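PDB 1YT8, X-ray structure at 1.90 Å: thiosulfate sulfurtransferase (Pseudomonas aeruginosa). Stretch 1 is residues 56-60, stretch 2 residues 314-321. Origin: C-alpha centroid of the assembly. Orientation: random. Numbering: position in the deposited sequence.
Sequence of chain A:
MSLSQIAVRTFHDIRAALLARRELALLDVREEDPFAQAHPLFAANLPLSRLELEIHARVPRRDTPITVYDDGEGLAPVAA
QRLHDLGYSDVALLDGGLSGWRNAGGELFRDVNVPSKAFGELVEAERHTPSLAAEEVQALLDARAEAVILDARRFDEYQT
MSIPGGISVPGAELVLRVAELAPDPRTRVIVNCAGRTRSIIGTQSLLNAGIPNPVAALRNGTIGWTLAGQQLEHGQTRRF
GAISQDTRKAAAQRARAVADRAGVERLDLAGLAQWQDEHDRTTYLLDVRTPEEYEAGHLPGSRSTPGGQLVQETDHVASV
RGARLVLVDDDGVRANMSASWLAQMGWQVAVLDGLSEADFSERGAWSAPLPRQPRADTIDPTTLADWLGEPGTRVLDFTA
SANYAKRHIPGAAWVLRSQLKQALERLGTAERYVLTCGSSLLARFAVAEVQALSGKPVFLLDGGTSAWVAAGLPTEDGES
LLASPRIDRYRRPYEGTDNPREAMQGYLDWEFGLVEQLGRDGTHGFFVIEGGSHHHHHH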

# COMPACT_ATOMS: atom_id res chain seq x y z
N HIS A 56 -11.03 10.49 -1.21
CA HIS A 56 -11.96 10.25 -2.30
C HIS A 56 -11.67 8.98 -3.10
O HIS A 56 -12.56 8.45 -3.77
N ALA A 57 -10.44 8.49 -3.01
CA ALA A 57 -10.08 7.27 -3.73
C ALA A 57 -10.28 6.04 -2.84
O ALA A 57 -10.77 5.01 -3.30
N ARG A 58 -9.92 6.16 -1.56
CA ARG A 58 -10.05 5.03 -0.64
C ARG A 58 -11.46 4.84 -0.06
O ARG A 58 -11.83 3.73 0.32
N VAL A 59 -12.23 5.92 0.00
CA VAL A 59 -13.60 5.86 0.51
C VAL A 59 -14.45 6.74 -0.41
O VAL A 59 -14.89 7.82 -0.02
N PRO A 60 -14.67 6.29 -1.66
CA PRO A 60 -15.46 7.04 -2.65
C PRO A 60 -16.93 7.32 -2.33
O PRO A 60 -17.44 8.38 -2.67
N THR A 314 -3.64 -4.67 0.30
CA THR A 314 -5.06 -4.46 0.01
C THR A 314 -5.71 -3.25 0.69
O THR A 314 -6.49 -2.53 0.07
N ASP A 315 -5.38 -3.03 1.96
CA ASP A 315 -5.95 -1.93 2.72
C ASP A 315 -5.55 -0.52 2.27
O ASP A 315 -6.17 0.47 2.66
N HIS A 316 -4.50 -0.42 1.45
CA HIS A 316 -4.06 0.89 0.95
C HIS A 316 -4.99 1.37 -0.16
O HIS A 316 -5.05 2.57 -0.45
N VAL A 317 -5.70 0.43 -0.78
CA VAL A 317 -6.60 0.73 -1.90
C VAL A 317 -8.06 0.50 -1.53
O VAL A 317 -8.89 1.41 -1.61
N ALA A 318 -8.38 -0.72 -1.13
CA ALA A 318 -9.74 -1.08 -0.73
C ALA A 318 -9.83 -0.93 0.78
O ALA A 318 -9.81 -1.92 1.52
N SER A 319 -9.94 0.31 1.23
CA SER A 319 -10.00 0.63 2.64
C SER A 319 -11.39 0.43 3.25
O SER A 319 -11.54 0.38 4.47
N VAL A 320 -12.40 0.32 2.40
CA VAL A 320 -13.76 0.09 2.87
C VAL A 320 -13.97 -1.42 2.92
O VAL A 320 -14.16 -2.07 1.89
N ARG A 321 -13.92 -1.98 4.13
CA ARG A 321 -14.12 -3.42 4.30
C ARG A 321 -15.58 -3.69 3.97
O ARG A 321 -16.48 -3.02 4.48

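Side-chain packing between residues 56-60 and 314-321 of the Pseudomonas aeruginosa thiosulfate sulfurtransferase, a small contact of 275 Å² (both sides summed) built round Arg58, Val320 and Ser319. Arg58, in the last turn of its helix, has 103 Å² covered by the other stretch, far more than any other residue here. Its CA-to-CB bond runs sideways to stretch 2, but the chain (chi1 m, chi2 t, chi3 p, chi4 178°) carries the guanidinium in among the backbone carbonyls and the serine hydroxyl of the second stretch. Arg58 NE donates a hydrogen bond to Ser319 OG at 2.8 Å, with an N-H...acceptor angle of 155°, and Arg58 NH2 donates to Asp315 O at 3.1 Å. Both acceptors lie at the edge of the guanidinium, near its plane, where its N-H bonds point. His316 O sits instead over one face; although Arg58 NE and His316 O are 3.3 Å apart, the angle is too poor for a hydrogen bond.

Ser319 points toward stretch 1 and adopts the m rotamer. Ser319 OG accepts from Arg58 NE while donating to Asp315 O within its own stretch at 2.7 Å, so hydroxyl, carbonyl and arginine form a compact polar cluster in which Asp315 O receives two bonds. Val320 also points toward stretch 1, as a t rotamer, and has 45 Å² covered. Val320 CG2 approaches Arg58 O to 3.5 Å and meets Val59 CG1 at 4.0 Å, a separate apolar contact. Val59, likewise t but directed sideways, is the first residue beyond the helix to leave helical phi/psi.

His316 and Val317 turn their CA-to-CB bonds away, and their closest approaches to stretch 1 come through backbone oxygens: Val317 O lies 3.9 Å from Arg58 CA. Two waters also bridge the stretches. Water 1 donates to Ala57 O at 3.1 Å and to Val317 O at 3.0 Å, bridging two carbonyls that, 4.4 Å apart and both acceptors, cannot bond each other directly. Water 2 donates to Asp315 OD2 at 2.7 Å and accepts a weak hydrogen bond from Arg58 NH2 at 3.2 Å, linking the guanidinium to the carboxylate of the residue whose carbonyl it already holds; the p rotamer of Asp315 (chi1 59°) places that carboxylate within reach of the water. Arg58 NH2 is also hydrogen-bonded elsewhere in the structure. His56, Thr314 and Arg321 have their side chains out of reach of the opposing stretch.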

# COMPACT_ATOMS: atom_id res chain seq x y z
CB HIS A 56 -12.01 11.46 -3.24
CG HIS A 56 -12.68 12.65 -2.64
ND1 HIS A 56 -13.64 12.54 -1.66
CD2 HIS A 56 -12.54 13.97 -2.89
CE1 HIS A 56 -14.07 13.75 -1.33
NE2 HIS A 56 -13.42 14.64 -2.06
CB ALA A 57 -8.62 7.34 -4.19
CB ARG A 58 -9.02 5.18 0.49
CG ARG A 58 -7.59 5.21 -0.05
CD ARG A 58 -6.56 5.47 1.03
NE ARG A 58 -6.42 4.35 1.95
CZ ARG A 58 -5.56 4.33 2.95
NH1 ARG A 58 -4.76 5.37 3.15
NH2 ARG A 58 -5.49 3.27 3.76
CB VAL A 59 -13.70 6.39 1.97
CG1 VAL A 59 -15.11 6.15 2.51
CG2 VAL A 59 -12.67 5.70 2.85
CB PRO A 60 -15.29 6.21 -3.92
CG PRO A 60 -15.18 4.82 -3.39
CD PRO A 60 -14.24 5.00 -2.21
CB THR A 314 -5.87 -5.73 0.37
OG1 THR A 314 -5.15 -6.89 -0.08
CG2 THR A 314 -7.23 -5.71 -0.31
CB ASP A 315 -5.64 -2.11 4.20
CG ASP A 315 -4.15 -2.16 4.48
OD1 ASP A 315 -3.49 -3.12 4.01
OD2 ASP A 315 -3.65 -1.24 5.15
CB HIS A 316 -2.64 0.82 0.39
CG HIS A 316 -1.57 0.69 1.43
ND1 HIS A 316 -0.23 0.85 1.14
CD2 HIS A 316 -1.63 0.40 2.75
CE1 HIS A 316 0.48 0.68 2.24
NE2 HIS A 316 -0.35 0.40 3.23
CB VAL A 317 -6.24 -0.15 -3.11
CG1 VAL A 317 -7.13 0.19 -4.30
CG2 VAL A 317 -4.77 0.05 -3.47
CB ALA A 318 -10.05 -2.51 -1.15
CB SER A 319 -9.53 2.07 2.87
OG SER A 319 -8.21 2.22 2.35
CB VAL A 320 -14.80 0.71 1.91
CG1 VAL A 320 -16.21 0.34 2.37
CG2 VAL A 320 -14.63 2.22 1.87
CB ARG A 321 -13.81 -3.82 5.75
CG ARG A 321 -13.84 -5.32 6.01
CD ARG A 321 -12.86 -6.09 5.11
NE ARG A 321 -12.76 -7.48 5.52
CZ ARG A 321 -12.24 -8.46 4.77
NH1 ARG A 321 -11.78 -8.20 3.56
NH2 ARG A 321 -12.19 -9.70 5.25
O HOH W 1 -8.54 3.04 -4.09
O HOH W 2 -3.63 1.44 5.56